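Local coordinates for flavin reductase domain protein (Arthrobacter sp., PDB 2QCK), which probably binds FMN and, as in other flavin reductase-like proteins, probably uses reduced nicotinamide nucleotide to reduce flavin, at residues A22-I27 / E84-F89; L78-Q83 / T148-H153; V29-T34 / I67-H72; F55-S60 / A132-E137. All blocks are in the same frame, centred on the assembly; numbering follows the deposited sequence.

Contact 1 of 4, residues A22-I27 / E84-F89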
loop_
_atom_site.group_PDB
_atom_site.type_symbol
_atom_site.label_atom_id
_atom_site.label_comp_id
_atom_site.label_asym_id
_atom_site.label_seq_id
_atom_site.Cartn_x
_atom_site.Cartn_y
_atom_site.Cartn_z
ATOM N N ALA A 22 -5.202 0.252 -5.549
ATOM C CA ALA A 22 -4.797 -0.410 -4.322
ATOM C C ALA A 22 -5.591 -1.696 -4.112
ATOM O O ALA A 22 -6.711 -1.792 -4.573
ATOM C CB ALA A 22 -5.010 0.542 -3.150
ATOM N N GLY A 23 -5.006 -2.666 -3.428
ATOM C CA GLY A 23 -5.753 -3.822 -2.992
ATOM C C GLY A 23 -6.547 -3.511 -1.761
ATOM O O GLY A 23 -6.224 -2.589 -1.054
ATOM N N VAL A 24 -7.549 -4.337 -1.458
ATOM C CA VAL A 24 -8.480 -4.054 -0.366
ATOM C C VAL A 24 -8.333 -5.162 0.670
ATOM O O VAL A 24 -8.413 -6.336 0.314
ATOM C CB VAL A 24 -9.947 -3.921 -0.894
ATOM C CG1 VAL A 24 -10.932 -3.526 0.243
ATOM C CG2 VAL A 24 -10.001 -2.899 -2.049
ATOM N N ALA A 25 -8.065 -4.771 1.926
ATOM C CA ALA A 25 -8.039 -5.671 3.075
ATOM C C ALA A 25 -9.004 -5.134 4.145
ATOM O O ALA A 25 -9.472 -4.027 4.019
ATOM C CB ALA A 25 -6.585 -5.776 3.642
ATOM N N ILE A 26 -9.316 -5.932 5.172
ATOM C CA ILE A 26 -10.040 -5.461 6.352
ATOM C C ILE A 26 -9.272 -5.798 7.629
ATOM O O ILE A 26 -8.751 -6.940 7.799
ATOM C CB ILE A 26 -11.494 -6.015 6.487
ATOM C CG1 ILE A 26 -12.348 -5.577 5.286
ATOM C CG2 ILE A 26 -12.048 -5.501 7.797
ATOM C CD1 ILE A 26 -13.603 -6.414 5.012
ATOM N N ILE A 27 -9.167 -4.796 8.506
ATOM C CA ILE A 27 -8.459 -4.926 9.798
ATOM C C ILE A 27 -9.520 -5.084 10.849
ATOM O O ILE A 27 -10.502 -4.376 10.801
ATOM C CB ILE A 27 -7.622 -3.671 10.118
ATOM C CG1 ILE A 27 -6.518 -3.521 9.089
ATOM C CG2 ILE A 27 -7.018 -3.721 11.577
ATOM C CD1 ILE A 27 -5.335 -4.432 9.324
ATOM N N GLU A 84 -19.060 -7.023 -0.912
ATOM C CA GLU A 84 -20.107 -6.568 -0.015
ATOM C C GLU A 84 -19.548 -6.341 1.393
ATOM O O GLU A 84 -19.963 -5.428 2.103
ATOM C CB GLU A 84 -21.275 -7.571 -0.022
ATOM C CG GLU A 84 -22.329 -7.280 1.006
ATOM C CD GLU A 84 -23.635 -8.051 0.814
ATOM O OE1 GLU A 84 -24.004 -8.367 -0.347
ATOM O OE2 GLU A 84 -24.317 -8.288 1.849
ATOM N N LEU A 85 -18.587 -7.165 1.773
ATOM C CA LEU A 85 -17.964 -7.095 3.068
ATOM C C LEU A 85 -17.053 -5.880 3.134
ATOM O O LEU A 85 -17.100 -5.126 4.133
ATOM C CB LEU A 85 -17.183 -8.382 3.304
ATOM C CG LEU A 85 -16.632 -8.719 4.671
ATOM C CD1 LEU A 85 -17.734 -9.134 5.670
ATOM C CD2 LEU A 85 -15.571 -9.815 4.408
ATOM N N ALA A 86 -16.287 -5.657 2.060
ATOM C CA ALA A 86 -15.519 -4.413 1.887
ATOM C C ALA A 86 -16.370 -3.154 2.073
ATOM O O ALA A 86 -15.990 -2.264 2.815
ATOM C CB ALA A 86 -14.768 -4.354 0.537
ATOM N N ASP A 87 -17.513 -3.078 1.416
ATOM C CA ASP A 87 -18.390 -1.931 1.530
ATOM C C ASP A 87 -18.981 -1.768 2.956
ATOM O O ASP A 87 -19.039 -0.651 3.481
ATOM C CB ASP A 87 -19.480 -2.075 0.480
ATOM C CG ASP A 87 -20.250 -0.805 0.246
ATOM O OD1 ASP A 87 -19.671 0.187 -0.272
ATOM O OD2 ASP A 87 -21.457 -0.804 0.532
ATOM N N ARG A 88 -19.439 -2.882 3.534
ATOM C CA ARG A 88 -19.845 -2.986 4.964
ATOM C C ARG A 88 -18.863 -2.301 5.895
ATOM O O ARG A 88 -19.238 -1.532 6.768
ATOM C CB ARG A 88 -19.893 -4.457 5.418
ATOM C CG ARG A 88 -21.259 -5.041 5.697
ATOM C CD ARG A 88 -21.131 -6.569 5.943
ATOM N NE ARG A 88 -22.258 -7.322 5.406
ATOM C CZ ARG A 88 -22.210 -8.574 4.964
ATOM N NH1 ARG A 88 -21.087 -9.273 4.957
ATOM N NH2 ARG A 88 -23.310 -9.131 4.499
ATOM N N PHE A 89 -17.594 -2.643 5.709
ATOM C CA PHE A 89 -16.525 -2.243 6.611
ATOM C C PHE A 89 -15.930 -0.865 6.297
ATOM O O PHE A 89 -14.977 -0.419 6.972
ATOM C CB PHE A 89 -15.491 -3.370 6.641
ATOM C CG PHE A 89 -15.819 -4.423 7.660
ATOM C CD1 PHE A 89 -16.678 -5.476 7.368
ATOM C CD2 PHE A 89 -15.335 -4.307 8.947
ATOM C CE1 PHE A 89 -16.989 -6.416 8.305
ATOM C CE2 PHE A 89 -15.670 -5.241 9.903
ATOM C CZ PHE A 89 -16.496 -6.308 9.578
#

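Contact 2 of 4, residues L78-Q83 / T148-H153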
loop_
_atom_site.group_PDB
_atom_site.type_symbol
_atom_site.label_atom_id
_atom_site.label_comp_id
_atom_site.label_asym_id
_atom_site.label_seq_id
_atom_site.Cartn_x
_atom_site.Cartn_y
_atom_site.Cartn_z
ATOM N N LEU A 78 -9.054 -9.810 0.602
ATOM C CA LEU A 78 -10.385 -9.906 0.030
ATOM C C LEU A 78 -10.306 -10.327 -1.424
ATOM O O LEU A 78 -9.390 -9.946 -2.153
ATOM C CB LEU A 78 -11.090 -8.534 0.142
ATOM C CG LEU A 78 -11.334 -8.016 1.558
ATOM C CD1 LEU A 78 -12.330 -6.863 1.559
ATOM C CD2 LEU A 78 -11.841 -9.116 2.490
ATOM N N GLY A 79 -11.261 -11.143 -1.845
ATOM C CA GLY A 79 -11.475 -11.359 -3.264
ATOM C C GLY A 79 -12.720 -10.668 -3.777
ATOM O O GLY A 79 -13.432 -10.001 -3.047
ATOM N N LEU A 80 -13.016 -10.878 -5.048
ATOM C CA LEU A 80 -14.185 -10.272 -5.663
ATOM C C LEU A 80 -15.483 -10.659 -4.997
ATOM O O LEU A 80 -16.396 -9.852 -4.940
ATOM C CB LEU A 80 -14.263 -10.657 -7.129
ATOM C CG LEU A 80 -13.077 -10.295 -7.984
ATOM C CD1 LEU A 80 -13.498 -10.346 -9.444
ATOM C CD2 LEU A 80 -12.535 -8.929 -7.645
ATOM N N ASP A 81 -15.573 -11.877 -4.471
ATOM C CA ASP A 81 -16.784 -12.289 -3.772
ATOM C C ASP A 81 -16.916 -11.593 -2.421
ATOM O O ASP A 81 -17.925 -11.732 -1.751
ATOM C CB ASP A 81 -16.810 -13.805 -3.575
ATOM C CG ASP A 81 -17.080 -14.556 -4.870
ATOM N N ASN A 82 -15.907 -10.839 -2.005
ATOM C CA ASN A 82 -15.965 -10.138 -0.727
ATOM C C ASN A 82 -16.281 -8.630 -0.900
ATOM O O ASN A 82 -16.065 -7.872 0.035
ATOM C CB ASN A 82 -14.648 -10.269 0.030
ATOM C CG ASN A 82 -14.231 -11.691 0.306
ATOM O OD1 ASN A 82 -13.088 -12.054 0.074
ATOM N ND2 ASN A 82 -15.127 -12.485 0.846
ATOM N N GLN A 83 -16.821 -8.203 -2.049
ATOM C CA GLN A 83 -17.027 -6.779 -2.235
ATOM C C GLN A 83 -18.051 -6.239 -1.244
ATOM O O GLN A 83 -17.877 -5.143 -0.747
ATOM C CB GLN A 83 -17.417 -6.440 -3.662
ATOM C CG GLN A 83 -17.524 -4.957 -3.881
ATOM C CD GLN A 83 -18.805 -4.379 -3.302
ATOM O OE1 GLN A 83 -19.814 -5.068 -3.187
ATOM N NE2 GLN A 83 -18.765 -3.110 -2.938
ATOM N N THR A 148 -9.895 -14.102 -7.204
ATOM C CA THR A 148 -9.310 -12.908 -7.799
ATOM C C THR A 148 -9.312 -11.796 -6.742
ATOM O O THR A 148 -10.340 -11.534 -6.106
ATOM C CB THR A 148 -10.148 -12.531 -9.041
ATOM O OG1 THR A 148 -10.038 -13.595 -9.996
ATOM C CG2 THR A 148 -9.731 -11.211 -9.677
ATOM N N PRO A 149 -8.166 -11.155 -6.524
ATOM C CA PRO A 149 -8.113 -10.066 -5.538
ATOM C C PRO A 149 -9.047 -8.908 -5.827
ATOM O O PRO A 149 -9.314 -8.594 -6.973
ATOM C CB PRO A 149 -6.674 -9.570 -5.617
ATOM C CG PRO A 149 -5.903 -10.653 -6.261
ATOM C CD PRO A 149 -6.844 -11.429 -7.125
ATOM N N LEU A 150 -9.541 -8.289 -4.768
ATOM C CA LEU A 150 -10.332 -7.063 -4.875
ATOM C C LEU A 150 -9.410 -5.844 -4.845
ATOM O O LEU A 150 -8.502 -5.728 -3.984
ATOM C CB LEU A 150 -11.344 -6.999 -3.722
ATOM C CG LEU A 150 -12.446 -5.928 -3.687
ATOM C CD1 LEU A 150 -13.349 -6.085 -4.895
ATOM C CD2 LEU A 150 -13.222 -6.048 -2.376
ATOM N N LEU A 151 -9.674 -4.935 -5.783
ATOM C CA LEU A 151 -8.954 -3.681 -5.896
ATOM C C LEU A 151 -9.903 -2.534 -5.692
ATOM O O LEU A 151 -11.126 -2.687 -5.801
ATOM C CB LEU A 151 -8.342 -3.562 -7.272
ATOM C CG LEU A 151 -7.783 -4.852 -7.874
ATOM C CD1 LEU A 151 -7.551 -4.616 -9.363
ATOM C CD2 LEU A 151 -6.544 -5.219 -7.169
ATOM N N TYR A 152 -9.337 -1.381 -5.355
ATOM C CA TYR A 152 -10.126 -0.156 -5.258
ATOM C C TYR A 152 -9.354 0.953 -5.927
ATOM O O TYR A 152 -8.159 1.109 -5.712
ATOM C CB TYR A 152 -10.300 0.203 -3.833
ATOM C CG TYR A 152 -11.294 1.282 -3.582
ATOM C CD1 TYR A 152 -12.636 1.026 -3.665
ATOM C CD2 TYR A 152 -10.894 2.586 -3.250
ATOM C CE1 TYR A 152 -13.549 1.987 -3.413
ATOM C CE2 TYR A 152 -11.842 3.580 -3.001
ATOM C CZ TYR A 152 -13.155 3.257 -3.091
ATOM O OH TYR A 152 -14.132 4.199 -2.839
ATOM N N HIS A 153 -10.029 1.705 -6.770
ATOM C CA HIS A 153 -9.366 2.688 -7.580
ATOM C C HIS A 153 -10.391 3.763 -7.901
ATOM O O HIS A 153 -11.543 3.448 -8.259
ATOM C CB HIS A 153 -8.863 2.039 -8.864
ATOM C CG HIS A 153 -8.660 3.003 -9.976
ATOM N ND1 HIS A 153 -7.985 4.198 -9.809
ATOM C CD2 HIS A 153 -9.072 2.977 -11.263
ATOM C CE1 HIS A 153 -7.978 4.864 -10.952
ATOM N NE2 HIS A 153 -8.627 4.143 -11.851
#

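Contact 3 of 4, residues V29-T34 / I67-H72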
loop_
_atom_site.group_PDB
_atom_site.type_symbol
_atom_site.label_atom_id
_atom_site.label_comp_id
_atom_site.label_asym_id
_atom_site.label_seq_id
_atom_site.Cartn_x
_atom_site.Cartn_y
_atom_site.Cartn_z
ATOM N N VAL A 29 -10.185 -5.640 15.258
ATOM C CA VAL A 29 -9.584 -5.584 16.566
ATOM C C VAL A 29 -10.698 -5.755 17.565
ATOM O O VAL A 29 -11.833 -5.350 17.313
ATOM C CB VAL A 29 -8.828 -4.291 16.792
ATOM C CG1 VAL A 29 -9.709 -3.080 16.559
ATOM C CG2 VAL A 29 -8.178 -4.276 18.183
ATOM N N ASN A 30 -10.373 -6.418 18.654
ATOM C CA ASN A 30 -11.301 -6.618 19.790
ATOM C C ASN A 30 -10.872 -5.730 20.959
ATOM O O ASN A 30 -9.907 -6.033 21.704
ATOM C CB ASN A 30 -11.260 -8.101 20.164
ATOM C CG ASN A 30 -12.306 -8.481 21.192
ATOM O OD1 ASN A 30 -12.915 -7.632 21.852
ATOM N ND2 ASN A 30 -12.519 -9.777 21.329
ATOM N N TYR A 31 -11.591 -4.630 21.115
ATOM C CA TYR A 31 -11.292 -3.653 22.128
ATOM C C TYR A 31 -12.088 -3.971 23.383
ATOM O O TYR A 31 -13.257 -3.615 23.507
ATOM C CB TYR A 31 -11.657 -2.273 21.618
ATOM C CG TYR A 31 -11.211 -1.118 22.467
ATOM C CD1 TYR A 31 -10.131 -1.219 23.350
ATOM C CD2 TYR A 31 -11.851 0.101 22.348
ATOM C CE1 TYR A 31 -9.747 -0.135 24.116
ATOM C CE2 TYR A 31 -11.467 1.182 23.075
ATOM C CZ TYR A 31 -10.420 1.080 23.961
ATOM O OH TYR A 31 -10.072 2.205 24.685
ATOM N N ASN A 32 -11.436 -4.670 24.293
ATOM C CA ASN A 32 -12.007 -4.984 25.573
ATOM C C ASN A 32 -13.393 -5.523 25.445
ATOM O O ASN A 32 -14.298 -5.095 26.147
ATOM C CB ASN A 32 -11.949 -3.750 26.487
ATOM C CG ASN A 32 -10.732 -3.775 27.384
ATOM O OD1 ASN A 32 -9.785 -3.001 27.184
ATOM N ND2 ASN A 32 -10.716 -4.717 28.346
ATOM N N GLY A 33 -13.560 -6.462 24.518
ATOM C CA GLY A 33 -14.814 -7.168 24.370
ATOM C C GLY A 33 -15.686 -6.799 23.191
ATOM O O GLY A 33 -16.571 -7.564 22.848
ATOM N N THR A 34 -15.480 -5.633 22.592
ATOM C CA THR A 34 -16.335 -5.190 21.494
ATOM C C THR A 34 -15.500 -5.259 20.229
ATOM O O THR A 34 -14.406 -4.768 20.247
ATOM C CB THR A 34 -16.815 -3.754 21.735
ATOM O OG1 THR A 34 -17.678 -3.718 22.874
ATOM C CG2 THR A 34 -17.593 -3.261 20.569
ATOM N N ILE A 67 -7.387 0.483 18.216
ATOM C CA ILE A 67 -6.013 0.276 17.735
ATOM C C ILE A 67 -4.931 0.853 18.671
ATOM O O ILE A 67 -3.857 0.240 18.874
ATOM C CB ILE A 67 -5.880 0.843 16.282
ATOM C CG1 ILE A 67 -6.782 0.056 15.309
ATOM C CG2 ILE A 67 -4.449 0.744 15.773
ATOM C CD1 ILE A 67 -6.296 -1.344 14.939
ATOM N N ALA A 68 -5.156 2.059 19.171
ATOM C CA ALA A 68 -4.313 2.696 20.157
ATOM C C ALA A 68 -4.119 1.881 21.451
ATOM O O ALA A 68 -3.043 1.902 22.050
ATOM C CB ALA A 68 -4.877 4.079 20.506
ATOM N N ASN A 69 -5.166 1.179 21.873
ATOM C CA ASN A 69 -5.201 0.513 23.148
ATOM C C ASN A 69 -5.274 -0.996 23.107
ATOM O O ASN A 69 -5.411 -1.615 24.137
ATOM C CB ASN A 69 -6.368 1.055 23.938
ATOM C CG ASN A 69 -6.230 2.524 24.192
ATOM O OD1 ASN A 69 -7.078 3.336 23.802
ATOM N ND2 ASN A 69 -5.128 2.887 24.790
ATOM N N THR A 70 -5.060 -1.597 21.944
ATOM C CA THR A 70 -5.059 -3.041 21.826
ATOM C C THR A 70 -3.823 -3.522 21.138
ATOM O O THR A 70 -3.225 -2.790 20.336
ATOM C CB THR A 70 -6.328 -3.506 21.094
ATOM O OG1 THR A 70 -7.458 -2.929 21.765
ATOM C CG2 THR A 70 -6.484 -5.041 21.157
ATOM N N THR A 71 -3.410 -4.744 21.450
ATOM C CA THR A 71 -2.229 -5.318 20.807
ATOM C C THR A 71 -2.495 -6.269 19.632
ATOM O O THR A 71 -1.853 -6.148 18.603
ATOM C CB THR A 71 -1.307 -6.005 21.813
ATOM O OG1 THR A 71 -0.739 -5.014 22.664
ATOM C CG2 THR A 71 -0.191 -6.755 21.086
ATOM N N HIS A 72 -3.417 -7.211 19.756
ATOM C CA HIS A 72 -3.663 -8.161 18.657
ATOM C C HIS A 72 -4.708 -7.635 17.717
ATOM O O HIS A 72 -5.720 -7.086 18.153
ATOM C CB HIS A 72 -4.020 -9.531 19.193
ATOM C CG HIS A 72 -2.889 -10.137 19.961
ATOM N ND1 HIS A 72 -2.749 -9.973 21.319
ATOM C CD2 HIS A 72 -1.772 -10.774 19.538
ATOM C CE1 HIS A 72 -1.623 -10.540 21.709
ATOM N NE2 HIS A 72 -1.010 -11.031 20.647
HETATM O O HOH W 1 -8.116 -8.150 18.696
HETATM O O HOH W 2 -8.348 -4.077 24.341
#

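Contact 4 of 4, residues F55-S60 / A132-E137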
loop_
_atom_site.group_PDB
_atom_site.type_symbol
_atom_site.label_atom_id
_atom_site.label_comp_id
_atom_site.label_asym_id
_atom_site.label_seq_id
_atom_site.Cartn_x
_atom_site.Cartn_y
_atom_site.Cartn_z
ATOM N N PHE A 55 0.084 -0.505 7.929
ATOM C CA PHE A 55 -0.989 0.251 7.308
ATOM C C PHE A 55 -1.072 1.637 7.955
ATOM O O PHE A 55 -0.463 1.893 9.014
ATOM C CB PHE A 55 -2.327 -0.515 7.423
ATOM C CG PHE A 55 -2.794 -0.722 8.829
ATOM C CD1 PHE A 55 -2.292 -1.762 9.594
ATOM C CD2 PHE A 55 -3.733 0.149 9.427
ATOM C CE1 PHE A 55 -2.748 -1.960 10.891
ATOM C CE2 PHE A 55 -4.134 -0.043 10.726
ATOM C CZ PHE A 55 -3.638 -1.085 11.458
ATOM N N ASN A 56 -1.820 2.520 7.314
ATOM C CA ASN A 56 -2.066 3.848 7.817
ATOM C C ASN A 56 -3.545 4.011 8.167
ATOM O O ASN A 56 -4.429 3.392 7.539
ATOM C CB ASN A 56 -1.647 4.903 6.792
ATOM C CG ASN A 56 -0.175 4.796 6.382
ATOM O OD1 ASN A 56 0.662 4.327 7.152
ATOM N ND2 ASN A 56 0.144 5.206 5.144
HETATM N N MSE A 57 -3.821 4.836 9.176
HETATM C CA MSE A 57 -5.199 5.175 9.477
HETATM C C MSE A 57 -5.304 6.518 10.123
HETATM O O MSE A 57 -4.316 7.058 10.604
HETATM C CB MSE A 57 -5.775 4.126 10.413
HETATM C CG MSE A 57 -5.197 4.144 11.792
HETATM SE SE MSE A 57 -5.979 2.729 12.877
HETATM C CE MSE A 57 -7.860 3.199 12.972
ATOM N N ALA A 58 -6.549 7.005 10.172
ATOM C CA ALA A 58 -6.883 8.307 10.669
ATOM C C ALA A 58 -7.128 8.140 12.171
ATOM O O ALA A 58 -7.828 7.203 12.600
ATOM C CB ALA A 58 -8.172 8.804 10.000
ATOM N N ARG A 59 -6.635 9.092 12.955
ATOM C CA ARG A 59 -6.877 9.073 14.410
ATOM C C ARG A 59 -8.300 9.417 14.729
ATOM O O ARG A 59 -8.758 9.197 15.857
ATOM C CB ARG A 59 -5.913 9.993 15.159
ATOM C CG ARG A 59 -4.477 9.505 15.110
ATOM C CD ARG A 59 -3.522 10.392 15.946
ATOM N NE ARG A 59 -4.003 10.520 17.326
ATOM C CZ ARG A 59 -4.486 11.628 17.868
ATOM N NH1 ARG A 59 -4.525 12.768 17.175
ATOM N NH2 ARG A 59 -4.925 11.604 19.130
ATOM N N SER A 60 -9.041 9.865 13.721
ATOM C CA SER A 60 -10.487 10.103 13.875
ATOM C C SER A 60 -11.310 8.905 13.445
ATOM O O SER A 60 -12.491 8.951 13.536
ATOM C CB SER A 60 -10.913 11.306 13.049
ATOM O OG SER A 60 -10.531 11.123 11.692
ATOM N N ALA A 132 -1.877 7.917 11.692
ATOM C CA ALA A 132 -0.782 7.100 12.220
ATOM C C ALA A 132 -0.351 6.017 11.247
ATOM O O ALA A 132 -1.163 5.478 10.478
ATOM C CB ALA A 132 -1.257 6.417 13.586
ATOM N N VAL A 133 0.938 5.680 11.283
ATOM C CA VAL A 133 1.443 4.447 10.695
ATOM C C VAL A 133 1.403 3.353 11.773
ATOM O O VAL A 133 1.887 3.550 12.898
ATOM C CB VAL A 133 2.896 4.627 10.200
ATOM C CG1 VAL A 133 3.486 3.319 9.644
ATOM C CG2 VAL A 133 2.974 5.866 9.182
ATOM N N VAL A 134 0.815 2.204 11.447
ATOM C CA VAL A 134 0.749 1.098 12.384
ATOM C C VAL A 134 1.635 -0.015 11.819
ATOM O O VAL A 134 1.420 -0.414 10.660
ATOM C CB VAL A 134 -0.663 0.588 12.583
ATOM C CG1 VAL A 134 -0.671 -0.374 13.723
ATOM C CG2 VAL A 134 -1.680 1.760 12.814
ATOM N N VAL A 135 2.567 -0.517 12.647
ATOM C CA VAL A 135 3.489 -1.620 12.332
ATOM C C VAL A 135 3.094 -2.863 13.117
ATOM O O VAL A 135 2.946 -2.801 14.324
ATOM C CB VAL A 135 4.955 -1.278 12.724
ATOM C CG1 VAL A 135 5.929 -2.482 12.376
ATOM C CG2 VAL A 135 5.384 0.014 12.083
ATOM N N VAL A 136 2.928 -3.992 12.428
ATOM C CA VAL A 136 2.345 -5.200 13.037
ATOM C C VAL A 136 3.282 -6.356 12.747
ATOM O O VAL A 136 3.717 -6.494 11.613
ATOM C CB VAL A 136 1.036 -5.472 12.382
ATOM C CG1 VAL A 136 0.336 -6.597 13.045
ATOM C CG2 VAL A 136 0.172 -4.168 12.402
ATOM N N GLU A 137 3.574 -7.166 13.752
ATOM C CA GLU A 137 4.315 -8.408 13.550
ATOM C C GLU A 137 3.331 -9.584 13.544
ATOM O O GLU A 137 2.547 -9.756 14.488
ATOM C CB GLU A 137 5.341 -8.618 14.674
ATOM C CG GLU A 137 6.197 -9.892 14.441
ATOM C CD GLU A 137 7.316 -10.116 15.449
ATOM O OE1 GLU A 137 7.943 -9.142 15.893
ATOM O OE2 GLU A 137 7.629 -11.285 15.736
#

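Contact 1 of 4, residues A22-I27 / E84-F89
Helix 83-88 packs against one side of the long strand 22-31, a central strand of the curled antiparallel sheet in this flavin reductase-like domain, and the join is wholly apolar. Ile26 carries most of it. With CG1 anti to the carbonyl carbon (chi1 -61°) and the chain then extended (chi2 159°), CG2 comes obliquely to the Phe89 ring, while CD1 reaches Leu85 and also lies near Phe89 CB. CD1 meets Leu85 CG at 3.8 Å, the two side chains crossing obliquely, while the leucine, its CG anti to the backbone N, swings its end toward the strand. Ile26 CG2 comes within 3.7 Å of Phe89 CD2, and the two side chains cross at about a right angle. Phe89 is the first residue beyond the helix, held by a backbone bond from its N to Leu85 O of 3.0 Å, so the last turn sets where the ring stands. The sheet is consistent with the split-barrel fold of FMN-binding flavin reductases, and helix 83-88 and strand 109-111 both pack on strand 22-31: Leu111 touches Ile26, Leu85 and Phe89 together, and Phe96 meets the Phe89 ring edge-to-face. An alanine at Ile26 would remove both arms and would probably loosen the seating of Leu85 and Phe89 on the strand. Two residues earlier on the strand, Val24 CG1, anti to its own backbone N, approaches the methyl of Ala86 at 3.9 Å. On the outer side of the helix, Arg88 NH2 forms a salt bridge with Glu84 OE2 at 3.0 Å.

Contact 2 of 4, residues L78-Q83 / T148-H153
A single beta bridge, Gly79 to Pro149, ties the loop leading into helix 83-88 to the chain just ahead of strand 151-153 in the flavin reductase-like domain. Two backbone bonds flank it. Leu150 N reaches Leu78 O at 3.1 Å from above the carbonyl plane, and Leu80 N meets Thr148 O at 3.0 Å almost along the C=O axis, with a bent N-H angle of 136°. Leu150 is wedged between the loop and the helix start: its CG stands anti to the backbone N (chi1 -171°), and its second torsion (chi2 61°) parts the methyls, CD1 to Leu80 CD2 and CD2 to within 3.9 Å of Gln83 CA. Leu78, its CG anti to the carbonyl carbon, runs alongside it. Leu80 has that same first torsion but crosses Thr148 obliquely, its CG 3.8 Å from Thr148 CB. Leu80 CD2 lies 3.3 Å from Pro149 O, which is buried here with no partner in the model. An alanine at Leu80 would lose CG and both methyls and would probably leave Thr148 and Pro149 O less well covered. Within the loop, Gly79 N donates to an in-plane lone pair of Asn82 OD1 at 2.8 Å.

Contact 3 of 4, residues V29-T34 / I67-H72
The Tyr31 ring and the Asn69 amide run alongside each other in the same direction, with their planes only 17° apart. Asn69 CB stands obliquely to the ring, 3.6 Å from Tyr31 CE1, and Thr70 OG1 comes in, also obliquely, 3.5 Å from Tyr31 CD1. A water sits at the ring edge, in its plane; it donates to Thr70 OG1 at 3.0 Å and is held more weakly by Asn32. That hydroxyl also bonds to Ala66 O of helix 64-69, which helps fix the threonine's rotation. The His72 ring has Thr71 CG2 over one face, offset toward the rim, and stacks with Tyr106. Nearer the middle of the strand, at Val29, the packing turns apolar. Val29 holds CG1 in the crowded position between N and the carbonyl carbon (chi1 55°), which directs CG2, anti to the backbone N, to within 3.5 Å of Thr70 CG2. Its CG1 meets Ile67 CD1 at 4.2 Å. Between the backbones a second water accepts from Asn30 N at 2.8 Å and donates to His72 O at 2.7 Å, bridging strand 22-31 and the start of strand 72-77. Tyr31 to Thr34 forms a type I' turn, with Asn32 and Gly33 both at positive phi, the tight connection typical of a two-residue beta hairpin; here it joins strands 22-31 and 34-40, beside helix 64-69.

Contact 4 of 4, residues F55-S60 / A132-E137
Four backbone hydrogen bonds join strands 51-58 and 131-143 in antiparallel register. In the hydrogen-bonded pair Phe55-Val134, Val134 N reaches Phe55 O at 2.8 Å, nearly along the C=O axis, and Phe55 N returns to Val134 O. Met57 and Ala132, the next such pair, repeat this, with Ala132 N to Met57 O at 2.8 Å. Between them Asn56 and Val133 are a non-hydrogen-bonded pair, where Asn56 CA makes a CA-H...O contact of 3.2 Å with Ala132 O. On the face bearing Phe55, Met57, Ala132 and Val134, the phenylalanine takes the crowded first torsion (chi1 63°), which lays its ring across the neighbouring strand. Val134 CB sits over that ring in a CH-pi contact, 3.8 Å from the centroid and 21° off the normal, while Val136 CG2 touches the edge 4.0 Å from CE1. Met57, a selenomethionine in the crystal, starts with the same kind of torsion, but its end leads away from strand 131-143. On the other face Asn56 OD1 rests 3.4 Å from Val133 CG2, and its ND2 bonds to Thr54 OG1 and Ser45 O of the second subunit, so this face meets the dimer partner. The opposite face is covered within the chain: Trp64 and Ile67 of helix 64-69 pack on Met57, and Ile73 of strand 72-77 touches both Phe55 and Val136.

In the fold
Contacts 1 and 2 adjoin, their centres 8 Å apart: Val24 N probably bonds to Leu150 O at 3.0 Å and Ala22 O to Tyr152 N at 2.8 Å, so strand 22-31 pairs with strand 151-153 beside the helix. Farther along the same strand lies contact 3, about 19 Å from contact 1 between centres. Contact 4 meets contact 3 through Ile67 CG1 and Met57 SE, 3.7 Å apart, and meets contact 1 where Ile27 CD1 packs on Phe55 CE1. Contacts 1, 2 and 4 also touch the second subunit. A phosphate, probably from the crystallisation liquor, lies about 5 Å from the Asn69 side chain and need not mark the flavin site.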